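Local coordinates for xylose isomerase domain protein TIM barrel (Planctomyces limnophilus, PDB 3TVA) that is probably an isomerase of the xylose isomerase-like TIM-barrel family and binds a magnesium ion, at residues A[212-217]-A[231-237]; A[141-146]-A[173-179]; A[42-48]-A[103-107]; A[162-166]-A[199-203]; A[27-31]-A[59-65]. One frame throughout, in Å; residues are numbered along the deposited sequence. Where two conformers were deposited one is given.

Interaction 1: A[212-217]-A[231-237]; sequences CKDALW and VALGTGD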
# COMPACT_ATOMS: atom_id res chain seq x y z
N CYS A 212 -5.81 5.51 2.85
CA CYS A 212 -7.18 5.98 2.91
C CYS A 212 -7.68 6.07 1.49
O CYS A 212 -7.27 6.94 0.72
CB CYS A 212 -7.27 7.35 3.58
SG CYS A 212 -6.85 7.25 5.34
N LYS A 213 -8.58 5.15 1.16
CA LYS A 213 -9.14 5.05 -0.19
C LYS A 213 -10.55 4.51 -0.01
O LYS A 213 -10.84 3.84 0.99
CB LYS A 213 -8.29 4.11 -1.05
CG LYS A 213 -8.63 4.20 -2.53
CD LYS A 213 -8.48 2.87 -3.24
CE LYS A 213 -7.06 2.48 -3.41
NZ LYS A 213 -6.90 0.99 -3.57
N ASP A 214 -11.44 4.78 -0.96
CA ASP A 214 -12.84 4.36 -0.81
C ASP A 214 -13.33 3.65 -2.07
O ASP A 214 -12.79 3.85 -3.16
CB ASP A 214 -13.73 5.58 -0.51
CG ASP A 214 -14.96 5.24 0.34
OD1 ASP A 214 -15.32 4.04 0.47
OD2 ASP A 214 -15.59 6.18 0.87
N ALA A 215 -14.35 2.81 -1.92
CA ALA A 215 -14.89 2.07 -3.06
C ALA A 215 -16.33 1.65 -2.82
O ALA A 215 -16.79 1.58 -1.68
CB ALA A 215 -14.02 0.85 -3.36
N LEU A 216 -17.03 1.35 -3.92
CA LEU A 216 -18.39 0.80 -3.86
C LEU A 216 -18.33 -0.69 -4.15
O LEU A 216 -17.57 -1.12 -5.03
CB LEU A 216 -19.28 1.48 -4.91
CG LEU A 216 -19.51 2.99 -4.75
CD1 LEU A 216 -20.23 3.58 -5.99
CD2 LEU A 216 -20.32 3.28 -3.46
N TRP A 217 -19.10 -1.49 -3.41
CA TRP A 217 -19.20 -2.92 -3.70
C TRP A 217 -19.72 -3.16 -5.12
O TRP A 217 -20.54 -2.40 -5.63
CB TRP A 217 -20.17 -3.60 -2.73
CG TRP A 217 -19.68 -3.64 -1.33
CD1 TRP A 217 -20.01 -2.78 -0.32
CD2 TRP A 217 -18.77 -4.59 -0.76
NE1 TRP A 217 -19.35 -3.14 0.84
CE2 TRP A 217 -18.58 -4.24 0.59
CE3 TRP A 217 -18.08 -5.69 -1.27
CZ2 TRP A 217 -17.75 -4.96 1.45
CZ3 TRP A 217 -17.24 -6.40 -0.43
CH2 TRP A 217 -17.08 -6.03 0.92
N VAL A 231 -14.07 5.25 -5.65
CA VAL A 231 -14.71 6.56 -5.68
C VAL A 231 -13.99 7.52 -4.72
O VAL A 231 -13.19 7.09 -3.90
CB VAL A 231 -16.20 6.47 -5.28
CG1 VAL A 231 -16.99 5.69 -6.32
CG2 VAL A 231 -16.35 5.82 -3.90
N ALA A 232 -14.30 8.81 -4.83
CA ALA A 232 -13.71 9.83 -3.97
C ALA A 232 -13.92 9.51 -2.48
O ALA A 232 -14.96 8.98 -2.09
CB ALA A 232 -14.28 11.21 -4.31
N LEU A 233 -12.92 9.82 -1.66
CA LEU A 233 -12.92 9.44 -0.26
C LEU A 233 -14.20 9.92 0.44
O LEU A 233 -14.55 11.09 0.35
CB LEU A 233 -11.71 10.02 0.45
CG LEU A 233 -11.29 9.27 1.71
CD1 LEU A 233 -10.70 7.93 1.32
CD2 LEU A 233 -10.30 10.08 2.56
N GLY A 234 -14.89 9.00 1.12
CA GLY A 234 -16.10 9.34 1.84
C GLY A 234 -17.38 9.15 1.06
O GLY A 234 -18.47 9.21 1.63
N THR A 235 -17.27 8.95 -0.25
CA THR A 235 -18.48 8.75 -1.06
C THR A 235 -18.78 7.27 -1.32
O THR A 235 -19.77 6.95 -1.97
CB THR A 235 -18.43 9.53 -2.40
OG1 THR A 235 -17.36 9.04 -3.21
CG2 THR A 235 -18.23 11.02 -2.13
N GLY A 236 -17.92 6.39 -0.82
CA GLY A 236 -18.08 4.96 -1.04
C GLY A 236 -18.65 4.17 0.12
O GLY A 236 -19.37 4.71 0.95
N ASP A 237 -18.35 2.87 0.14
CA ASP A 237 -18.87 1.94 1.15
C ASP A 237 -17.94 1.61 2.33
O ASP A 237 -18.29 0.80 3.18
CB ASP A 237 -19.32 0.64 0.48
CG ASP A 237 -20.48 0.86 -0.47
OD1 ASP A 237 -21.30 1.76 -0.20
OD2 ASP A 237 -20.56 0.15 -1.50
O HOH W 1 -17.02 5.62 2.95
O HOH W 2 -10.70 6.69 -3.17
O HOH W 3 -18.88 -2.37 3.46

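Interaction 2: A[141-146]-A[173-179]; sequences TQDLLT and DVNRPNL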
# COMPACT_ATOMS: atom_id res chain seq x y z
N THR A 141 9.55 -14.91 0.44
CA THR A 141 9.15 -13.81 1.33
C THR A 141 10.15 -13.66 2.46
O THR A 141 10.61 -12.55 2.75
CB THR A 141 7.68 -13.98 1.85
OG1 THR A 141 6.80 -14.12 0.73
CG2 THR A 141 7.23 -12.76 2.66
N GLN A 142 10.52 -14.78 3.09
CA GLN A 142 11.55 -14.81 4.13
C GLN A 142 12.88 -14.27 3.62
O GLN A 142 13.57 -13.49 4.29
CB GLN A 142 11.71 -16.24 4.69
CG GLN A 142 10.48 -16.67 5.50
CD GLN A 142 10.51 -18.12 5.95
OE1 GLN A 142 11.03 -18.99 5.26
NE2 GLN A 142 9.91 -18.38 7.12
N ASP A 143 13.21 -14.66 2.40
CA ASP A 143 14.43 -14.19 1.75
C ASP A 143 14.43 -12.67 1.56
O ASP A 143 15.42 -11.99 1.85
CB ASP A 143 14.58 -14.91 0.41
CG ASP A 143 15.83 -14.51 -0.34
OD1 ASP A 143 16.92 -14.47 0.28
OD2 ASP A 143 15.73 -14.22 -1.55
N LEU A 144 13.32 -12.13 1.07
CA LEU A 144 13.19 -10.68 0.95
C LEU A 144 13.25 -9.99 2.32
O LEU A 144 13.84 -8.91 2.46
CB LEU A 144 11.90 -10.32 0.22
CG LEU A 144 11.54 -8.84 0.09
CD1 LEU A 144 12.64 -8.03 -0.64
CD2 LEU A 144 10.19 -8.71 -0.62
N LEU A 145 12.63 -10.61 3.33
CA LEU A 145 12.62 -10.04 4.68
C LEU A 145 14.02 -9.96 5.28
O LEU A 145 14.35 -9.01 5.99
CB LEU A 145 11.68 -10.82 5.58
CG LEU A 145 10.22 -10.45 5.26
CD1 LEU A 145 9.31 -11.58 5.67
CD2 LEU A 145 9.84 -9.14 5.96
N THR A 146 14.85 -10.95 4.99
CA THR A 146 16.24 -10.94 5.46
C THR A 146 17.00 -9.77 4.83
O THR A 146 17.76 -9.06 5.50
CB THR A 146 16.95 -12.26 5.10
OG1 THR A 146 16.33 -13.32 5.84
CG2 THR A 146 18.49 -12.23 5.41
N ASP A 173 2.93 -18.05 9.17
CA ASP A 173 3.84 -19.03 8.57
C ASP A 173 5.20 -18.41 8.22
O ASP A 173 6.23 -19.05 8.40
CB ASP A 173 3.21 -19.65 7.32
CG ASP A 173 2.15 -20.69 7.66
OD1 ASP A 173 2.17 -21.19 8.80
OD2 ASP A 173 1.29 -20.99 6.80
N VAL A 174 5.21 -17.18 7.72
CA VAL A 174 6.47 -16.50 7.43
C VAL A 174 7.22 -16.25 8.74
O VAL A 174 8.43 -16.50 8.85
CB VAL A 174 6.23 -15.18 6.67
CG1 VAL A 174 7.51 -14.36 6.61
CG2 VAL A 174 5.69 -15.46 5.26
N ASN A 175 6.49 -15.74 9.74
CA ASN A 175 7.00 -15.59 11.10
C ASN A 175 8.31 -14.79 11.22
O ASN A 175 9.29 -15.31 11.74
CB ASN A 175 7.16 -16.97 11.79
CG ASN A 175 7.30 -16.85 13.32
OD1 ASN A 175 6.98 -15.81 13.90
ND2 ASN A 175 7.76 -17.92 13.98
N ARG A 176 8.29 -13.53 10.78
CA ARG A 176 9.45 -12.63 10.85
C ARG A 176 9.00 -11.32 11.50
O ARG A 176 7.90 -10.84 11.21
CB ARG A 176 10.01 -12.34 9.44
CG ARG A 176 10.66 -13.56 8.73
CD ARG A 176 11.93 -14.02 9.48
NE ARG A 176 12.66 -15.08 8.78
CZ ARG A 176 13.52 -14.88 7.79
NH1 ARG A 176 13.79 -13.65 7.35
NH2 ARG A 176 14.13 -15.93 7.24
N PRO A 177 9.85 -10.73 12.35
CA PRO A 177 9.47 -9.52 13.10
C PRO A 177 9.33 -8.26 12.26
O PRO A 177 8.68 -7.32 12.69
CB PRO A 177 10.61 -9.35 14.12
CG PRO A 177 11.80 -9.99 13.42
CD PRO A 177 11.20 -11.20 12.72
N ASN A 178 9.97 -8.22 11.09
CA ASN A 178 9.89 -7.06 10.21
C ASN A 178 8.81 -7.17 9.13
O ASN A 178 8.84 -6.44 8.15
CB ASN A 178 11.26 -6.65 9.64
CG ASN A 178 11.85 -7.70 8.76
OD1 ASN A 178 11.66 -8.90 9.01
ND2 ASN A 178 12.55 -7.28 7.71
N LEU A 179 7.94 -8.18 9.24
CA LEU A 179 6.81 -8.27 8.32
C LEU A 179 5.53 -7.67 8.89
O LEU A 179 5.13 -8.01 10.00
CB LEU A 179 6.55 -9.73 7.91
CG LEU A 179 5.36 -9.97 6.96
CD1 LEU A 179 5.60 -9.29 5.60
CD2 LEU A 179 5.14 -11.49 6.76
O HOH W 4 16.01 -15.89 4.97

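Interaction 3: A[42-48]-A[103-107]; sequences APHPHTR and EMKEI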
# COMPACT_ATOMS: atom_id res chain seq x y z
N ALA A 42 8.11 3.13 -6.15
CA ALA A 42 9.53 3.09 -6.54
C ALA A 42 9.69 3.47 -8.01
O ALA A 42 8.87 3.12 -8.84
CB ALA A 42 10.14 1.71 -6.28
N PRO A 43 10.76 4.20 -8.31
CA PRO A 43 11.02 4.64 -9.68
C PRO A 43 11.35 3.46 -10.58
O PRO A 43 11.61 2.35 -10.09
CB PRO A 43 12.24 5.56 -9.54
CG PRO A 43 12.91 5.10 -8.29
CD PRO A 43 11.81 4.64 -7.37
N HIS A 44 11.31 3.70 -11.88
CA HIS A 44 11.73 2.72 -12.88
C HIS A 44 13.18 2.29 -12.65
O HIS A 44 13.95 3.03 -12.05
CB HIS A 44 11.53 3.29 -14.28
CG HIS A 44 10.11 3.27 -14.74
ND1 HIS A 44 9.39 2.10 -14.90
CD2 HIS A 44 9.26 4.28 -15.06
CE1 HIS A 44 8.17 2.39 -15.31
NE2 HIS A 44 8.06 3.70 -15.41
N PRO A 45 13.54 1.08 -13.10
CA PRO A 45 14.88 0.52 -12.88
C PRO A 45 16.04 1.47 -13.22
O PRO A 45 17.00 1.53 -12.45
CB PRO A 45 14.90 -0.69 -13.82
CG PRO A 45 13.48 -1.16 -13.80
CD PRO A 45 12.63 0.09 -13.70
N HIS A 46 15.94 2.20 -14.32
CA HIS A 46 17.03 3.07 -14.76
C HIS A 46 17.18 4.32 -13.90
O HIS A 46 18.21 4.98 -13.93
CB HIS A 46 16.87 3.44 -16.25
CG HIS A 46 15.47 3.80 -16.64
ND1 HIS A 46 14.45 2.88 -16.72
CD2 HIS A 46 14.93 4.99 -17.00
CE1 HIS A 46 13.34 3.48 -17.09
NE2 HIS A 46 13.60 4.77 -17.27
N THR A 47 16.12 4.66 -13.17
CA THR A 47 16.13 5.80 -12.23
C THR A 47 16.38 5.42 -10.77
O THR A 47 16.05 6.17 -9.85
CB THR A 47 14.98 6.80 -12.47
OG1 THR A 47 13.74 6.09 -12.58
CG2 THR A 47 15.23 7.57 -13.79
N ARG A 48 16.76 4.17 -10.56
CA ARG A 48 16.88 3.57 -9.24
C ARG A 48 18.27 3.56 -8.56
O ARG A 48 18.45 2.87 -7.56
CB ARG A 48 16.35 2.14 -9.30
CG ARG A 48 15.39 1.78 -8.21
CD ARG A 48 14.93 0.34 -8.46
NE ARG A 48 13.59 0.31 -9.01
CZ ARG A 48 13.08 -0.72 -9.68
NH1 ARG A 48 13.81 -1.80 -9.92
NH2 ARG A 48 11.83 -0.65 -10.12
N GLU A 103 14.02 -7.36 -8.18
CA GLU A 103 13.58 -5.97 -8.21
C GLU A 103 13.21 -5.45 -6.82
O GLU A 103 13.54 -4.30 -6.50
CB GLU A 103 12.39 -5.77 -9.14
CG GLU A 103 12.76 -5.60 -10.58
CD GLU A 103 11.70 -4.83 -11.34
OE1 GLU A 103 11.00 -5.45 -12.16
OE2 GLU A 103 11.56 -3.60 -11.11
N MSE A 104 12.53 -6.26 -6.00
CA MSE A 104 12.15 -5.81 -4.65
C MSE A 104 13.41 -5.57 -3.81
O MSE A 104 13.45 -4.67 -2.96
CB MSE A 104 11.25 -6.84 -3.93
CG MSE A 104 9.77 -6.71 -4.20
SE MSE A 104 9.03 -4.93 -3.85
CE MSE A 104 9.42 -4.76 -2.00
N LYS A 105 14.42 -6.40 -4.03
CA LYS A 105 15.70 -6.17 -3.34
C LYS A 105 16.40 -4.88 -3.79
O LYS A 105 16.98 -4.19 -2.96
CB LYS A 105 16.62 -7.37 -3.45
CG LYS A 105 16.08 -8.61 -2.71
CD LYS A 105 17.03 -9.79 -2.87
CE LYS A 105 16.39 -11.06 -2.34
NZ LYS A 105 17.27 -12.23 -2.54
N GLU A 106 16.35 -4.55 -5.08
CA GLU A 106 16.87 -3.25 -5.53
C GLU A 106 16.06 -2.10 -4.96
O GLU A 106 16.59 -1.04 -4.67
CB GLU A 106 16.81 -3.13 -7.05
CG GLU A 106 17.71 -4.05 -7.82
CD GLU A 106 17.36 -4.00 -9.31
OE1 GLU A 106 17.42 -5.07 -9.96
OE2 GLU A 106 17.01 -2.89 -9.80
N ILE A 107 14.75 -2.30 -4.84
CA ILE A 107 13.89 -1.27 -4.27
C ILE A 107 14.22 -1.08 -2.78
O ILE A 107 14.27 0.05 -2.28
CB ILE A 107 12.40 -1.57 -4.53
CG1 ILE A 107 12.08 -1.29 -6.01
CG2 ILE A 107 11.49 -0.73 -3.63
CD1 ILE A 107 10.83 -2.01 -6.51

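Interaction 4: A[162-166]-A[199-203]; sequences ESADH and ALRKV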
# COMPACT_ATOMS: atom_id res chain seq x y z
N GLU A 162 -6.92 -11.90 -0.42
CA GLU A 162 -7.03 -12.89 0.65
C GLU A 162 -8.04 -12.43 1.68
O GLU A 162 -8.13 -11.25 2.01
CB GLU A 162 -5.70 -13.11 1.38
CG GLU A 162 -4.60 -13.63 0.51
CD GLU A 162 -4.14 -12.58 -0.48
OE1 GLU A 162 -4.09 -12.90 -1.69
OE2 GLU A 162 -3.87 -11.44 -0.03
N SER A 163 -8.77 -13.38 2.23
CA SER A 163 -9.54 -13.13 3.43
C SER A 163 -8.55 -12.79 4.56
O SER A 163 -7.36 -13.13 4.49
CB SER A 163 -10.31 -14.38 3.79
OG SER A 163 -9.41 -15.36 4.28
N ALA A 164 -9.02 -12.09 5.59
CA ALA A 164 -8.16 -11.75 6.72
C ALA A 164 -7.57 -13.01 7.37
O ALA A 164 -6.42 -13.02 7.78
CB ALA A 164 -8.92 -10.90 7.76
N ASP A 165 -8.37 -14.08 7.45
CA ASP A 165 -7.90 -15.33 8.04
C ASP A 165 -6.69 -15.94 7.27
O ASP A 165 -5.72 -16.38 7.89
CB ASP A 165 -9.04 -16.35 8.13
CG ASP A 165 -10.06 -16.01 9.23
OD1 ASP A 165 -9.74 -15.25 10.17
OD2 ASP A 165 -11.20 -16.52 9.15
N HIS A 166 -6.78 -15.94 5.94
CA HIS A 166 -5.74 -16.50 5.07
C HIS A 166 -4.47 -15.67 5.19
O HIS A 166 -3.36 -16.20 5.28
CB HIS A 166 -6.25 -16.51 3.61
CG HIS A 166 -5.43 -17.33 2.66
ND1 HIS A 166 -4.55 -18.31 3.06
CD2 HIS A 166 -5.39 -17.32 1.30
CE1 HIS A 166 -4.00 -18.87 2.00
NE2 HIS A 166 -4.48 -18.28 0.92
N ALA A 199 -12.03 -6.93 8.98
CA ALA A 199 -10.72 -7.48 8.66
C ALA A 199 -9.63 -6.70 9.40
O ALA A 199 -8.70 -7.30 9.91
CB ALA A 199 -10.46 -7.44 7.15
N LEU A 200 -9.77 -5.38 9.45
CA LEU A 200 -8.84 -4.53 10.19
C LEU A 200 -8.72 -4.96 11.65
O LEU A 200 -7.61 -5.02 12.18
CB LEU A 200 -9.30 -3.08 10.13
CG LEU A 200 -8.48 -2.10 10.97
CD1 LEU A 200 -7.01 -2.06 10.50
CD2 LEU A 200 -9.11 -0.71 10.92
N ARG A 201 -9.85 -5.21 12.32
CA ARG A 201 -9.81 -5.68 13.70
C ARG A 201 -9.03 -6.99 13.81
O ARG A 201 -8.27 -7.18 14.75
CB ARG A 201 -11.21 -5.91 14.25
CG ARG A 201 -12.04 -4.65 14.47
CD ARG A 201 -13.30 -4.99 15.25
NE ARG A 201 -13.92 -3.78 15.76
CZ ARG A 201 -13.57 -3.19 16.90
NH1 ARG A 201 -12.63 -3.74 17.66
NH2 ARG A 201 -14.15 -2.07 17.28
N LYS A 202 -9.24 -7.90 12.86
CA LYS A 202 -8.59 -9.20 12.92
C LYS A 202 -7.07 -9.10 12.76
O LYS A 202 -6.33 -9.85 13.38
CB LYS A 202 -9.14 -10.13 11.84
CG LYS A 202 -10.44 -10.81 12.21
CD LYS A 202 -10.92 -11.68 11.05
CE LYS A 202 -12.07 -12.59 11.47
NZ LYS A 202 -12.63 -13.34 10.30
N VAL A 203 -6.62 -8.20 11.89
CA VAL A 203 -5.19 -8.10 11.56
C VAL A 203 -4.43 -7.03 12.34
O VAL A 203 -3.27 -6.75 12.02
CB VAL A 203 -4.92 -8.01 10.04
CG1 VAL A 203 -5.57 -9.20 9.33
CG2 VAL A 203 -5.40 -6.67 9.46
O HOH W 5 -11.52 -13.83 7.39

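Interaction 5: A[27-31]-A[59-65]; sequences LEVAQ and KCDAAGI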
# COMPACT_ATOMS: atom_id res chain seq x y z
N LEU A 27 5.43 14.59 -6.77
CA LEU A 27 5.80 15.18 -5.48
C LEU A 27 5.41 16.66 -5.39
O LEU A 27 5.06 17.17 -4.33
CB LEU A 27 7.30 15.02 -5.24
CG LEU A 27 7.84 15.41 -3.87
CD1 LEU A 27 7.42 14.37 -2.86
CD2 LEU A 27 9.35 15.56 -3.91
N GLU A 28 5.47 17.34 -6.53
CA GLU A 28 5.12 18.75 -6.59
C GLU A 28 3.68 19.01 -6.14
O GLU A 28 3.35 20.06 -5.57
CB GLU A 28 5.36 19.27 -8.01
CG GLU A 28 6.84 19.34 -8.38
CD GLU A 28 7.46 18.00 -8.79
OE1 GLU A 28 6.73 16.98 -8.87
OE2 GLU A 28 8.68 17.96 -9.03
N VAL A 29 2.81 18.02 -6.37
CA VAL A 29 1.42 18.12 -5.96
C VAL A 29 1.30 17.97 -4.44
O VAL A 29 0.58 18.72 -3.77
CB VAL A 29 0.55 17.07 -6.71
CG1 VAL A 29 -0.84 16.99 -6.11
CG2 VAL A 29 0.50 17.38 -8.22
N ALA A 30 2.03 17.00 -3.88
CA ALA A 30 2.09 16.83 -2.43
C ALA A 30 2.54 18.13 -1.75
O ALA A 30 2.05 18.50 -0.69
CB ALA A 30 3.03 15.70 -2.08
N GLN A 31 3.48 18.83 -2.41
CA GLN A 31 4.00 20.10 -1.93
C GLN A 31 2.95 21.20 -1.90
O GLN A 31 2.82 21.92 -0.90
CB GLN A 31 5.12 20.57 -2.85
CG GLN A 31 6.50 20.08 -2.51
CD GLN A 31 7.57 20.84 -3.28
OE1 GLN A 31 8.06 21.88 -2.83
NE2 GLN A 31 7.93 20.32 -4.45
N LYS A 59 15.41 16.31 -2.69
CA LYS A 59 14.19 16.98 -3.15
C LYS A 59 13.10 16.95 -2.06
O LYS A 59 12.45 17.97 -1.79
CB LYS A 59 13.69 16.30 -4.42
CG LYS A 59 12.69 17.09 -5.23
CD LYS A 59 12.20 16.28 -6.42
CE LYS A 59 11.25 17.10 -7.29
NZ LYS A 59 10.76 16.35 -8.47
N CYS A 60 12.88 15.79 -1.44
CA CYS A 60 11.93 15.67 -0.34
C CYS A 60 12.33 16.53 0.86
O CYS A 60 11.48 17.14 1.50
CB CYS A 60 11.77 14.22 0.10
SG CYS A 60 11.05 13.19 -1.18
N ASP A 61 13.62 16.56 1.17
CA ASP A 61 14.11 17.38 2.26
C ASP A 61 13.78 18.86 2.01
O ASP A 61 13.22 19.53 2.88
CB ASP A 61 15.62 17.20 2.44
CG ASP A 61 15.99 15.88 3.11
OD1 ASP A 61 15.08 15.06 3.36
OD2 ASP A 61 17.19 15.67 3.38
N ALA A 62 14.09 19.35 0.82
CA ALA A 62 13.83 20.75 0.48
C ALA A 62 12.33 21.05 0.54
O ALA A 62 11.93 22.18 0.83
CB ALA A 62 14.39 21.10 -0.91
N ALA A 63 11.51 20.04 0.26
CA ALA A 63 10.06 20.22 0.27
C ALA A 63 9.43 20.07 1.66
O ALA A 63 8.23 20.27 1.82
CB ALA A 63 9.41 19.26 -0.73
N GLY A 64 10.22 19.71 2.67
CA GLY A 64 9.68 19.44 3.99
C GLY A 64 8.85 18.15 4.07
O GLY A 64 7.91 18.05 4.85
N ILE A 65 9.20 17.16 3.25
CA ILE A 65 8.39 15.96 3.17
C ILE A 65 9.14 14.71 3.61
O ILE A 65 10.25 14.44 3.13
CB ILE A 65 7.85 15.75 1.74
CG1 ILE A 65 6.77 16.79 1.41
CG2 ILE A 65 7.32 14.33 1.56
CD1 ILE A 65 6.32 16.77 -0.05

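Interaction 1: A[212-217]-A[231-237]
With CG of D214 set opposite the backbone N (chi1 -151°), the carboxylate swings into the loop 231-237, while D237, its CG opposite the carbonyl carbon, brings its own carboxylate up to W217. These two aspartates show how a loop lacking regular structure can be fixed by acids reading backbone N-H groups. D214 OD2 accepts from G234 N at 2.9 Å through its anti lone pair, and more weakly from G236 N; water 1 donates to the same oxygen. OD1 takes the N-H of A215 and that of V238. D214 holds the turn A232-T235 and the residue after it, and an alanine here would probably leave the amides of G234 and G236 without their acceptor and the type II turn less firmly held against the strand. G236 lies so close that a CB would run into D214 OD1 and A215 O. Further along, D237 N gives A215 O a nearly straight bond of 2.7 Å (169°), and W217 N returns one of 2.9 Å to D237 OD2, the D237 carboxylate lying 20° from the plane of the indole. Apolar contact is lighter: L216 CD1 meets V231 CG1 at 3.9 Å, crosswise. K213 points away from the loop, its NZ hydrogen-bonded to D184 OD2, a magnesium ligand. Strand 207-216 pairs with strand 229-231, helix 185-190 touches A215 and W217, and helix 266-287 packs on C212 and L233.

Interaction 2: A[141-146]-A[173-179]
L145 of helix 132-149 drives its two methyls into the segment 173-179, and here the packing is tight. CD1 presses on V174 CG1 at 3.4 Å, closer than usual for two carbons, and also touches CG of R176; CD2 rests on L179 CB at 3.9 Å. Beside this apolar centre N178 slides past L145 in the opposite sense and donates from ND2 to L145 O (3.0 Å, 161°), the acceptor lying close to its amide plane. ND2 also bonds Q153 O.

The outer side is looser and partly wet. Q142, extended beyond CG, runs along V174 and gives NE2 to V174 O at 3.0 Å, nearly straight. In the conformer described, R176 bends at chi2 (-65°), which folds its guanidinium back over the helix: Q142 CB lies over one face, offset toward the rim, and NH1 reaches T146 OG1 at 3.0 Å. Water 4 lies in the guanidinium plane, joining NH2 to that hydroxyl.

The contact is a worked case of docking without a carboxylate partner. Two carboxamides satisfy main-chain carbonyls, one of them at the end of helix 164-174, while the arginine's charge appears to be met, within this contact, by a hydroxyl and water.

Interaction 3: A[42-48]-A[103-107]
The backbones approach most closely where A42 faces I107, their CA atoms 6.6 Å apart, and then diverge as the segment 42-48 turns through a short 3-10 stretch that brings R48 back toward helix 97-114. A42 packs its CB on I107 CG1 at 3.6 Å. Most of the rest belongs to R48, whose chain bends at chi3 (-104°) and presents the guanidinium edge to the helix. NH1 and NH2 grip E103 end-on, both bonding the single oxygen OE2 at 3.1 Å, with the two flat groups nearly coplanar (24° apart). E106 OE2 approaches NH1 in a weaker salt bridge of 3.4 Å, its carboxylate turned 55° from the guanidinium. Side-on, NE and NH2 both donate to P43 O, each at 3.0 Å. I107 CG1 lies over one face and P45 CA over the centre of the opposite one, 3.8 Å above the plane.

This illustrates how one buried arginine can tie a loop to a helix. Five N-H bonds, one of them weak, fix the rotation of the guanidinium, and carbon on both faces sandwiches it. Two carboxylates one helical turn apart probably offset its positive charge, while the P43 carbonyl couples the network to its own loop.

Interaction 4: A[162-166]-A[199-203]
Apolar contact between the two helices centres on A164, whose single methyl faces helix 196-203. Its CB meets CB of A199 at 3.8 Å and CG1 of V203 at 4.1 Å, and the CD methylene of K202 lies 3.9 Å from that same CB. With alanine opposing alanine, the CA atoms of A164 and A199 come within 5.3 Å, a close approach that small side chains permit.

The ionic part lies further out. K202 is extended beyond CG, and this long arm carries NZ past A164 to D165, whose OD1 it meets at 3.5 Å in a weak salt bridge. Water 5 gives the pair a second connection, accepting from K202 NZ and from D165 N, each at 3.2 Å.

Capping forms a third kind of interaction, within the segment 162-166: S163 is the N-cap of helix 164-174, and its OG accepts from H166 N at 3.2 Å in a fairly straight bond (160°). This fixes the first turn, from which A164 and D165 reach across.

The chemistry is that of a small helix-to-helix seam, apolar within and charged at its outer edge. D165 stands in the first turn of its helix, where its negative charge probably suits the helix dipole, and the long lysine pairing is likely to add only modestly to the alanine packing.

Interaction 5: A[27-31]-A[59-65]
K59 opens the contact by sliding past L27 in the opposite direction, its methylenes CG and CD lying along the CD2 methyl of that leucine at 3.9 Å. CG of K59 stands opposite the backbone N (chi1 -164°), and the chain beyond is fully extended, so NZ spans the groove between the helices and reaches E28 OE2 at 2.7 Å. E28 starts away from the partner helix but bends at chi2 (79°), bringing its carboxylate back; NZ meets OE2 on the syn side, 28° out of the carboxylate plane. A glutamine in place of E28 would probably leave the ammonium of K59 without its opposite charge, and the end of that long chain freer to wander.

C60 comes next, its SG touching L27 CD2 at 4.0 Å. Three residues on, A63 sets its CB against Q31, whose CG lies 3.5 Å away; the glutamine's aliphatic part and its amide carbon both rest on this methyl. G64 then takes positive phi and closes helix 50-62 in a Schellman motif, with I65 N bonding back to C60 O at 2.9 Å and G64 N to D61 O.

That reversal turns I65 inward, where its CD1 touches both L27 CD1 (3.9 Å) and A30 CB (4.0 Å), making the contact a compact example of a capped helix end whose first residue beyond the glycine plugs the interface. Strand 37-41 lies beneath: V38 receives both A30 and I65, so helix 27-32 and the end of helix 50-62 pack together over a barrel strand.

The five contacts are spread round one TIM barrel. Interactions 2 and 3 touch directly: a salt bridge of 2.7 Å joins D143 OD2 to K105 NZ, and L144 packs on M104, so helices 97-114 and 132-149 connect them. Interactions 2 and 4 share helix 164-174, using its end and its start, with centres 18 Å apart. Interaction 4 leads along the chain into interaction 1, from helix 196-203 to strand 207-216. Interaction 5 stands farthest from interaction 4, about 34 Å between centres. Interaction 1 is nearest the metal site of E158, D184, H211 and E259: the K213 side chain comes within about 4 Å of the magnesium ion, against about 13 Å for V203 in interaction 4.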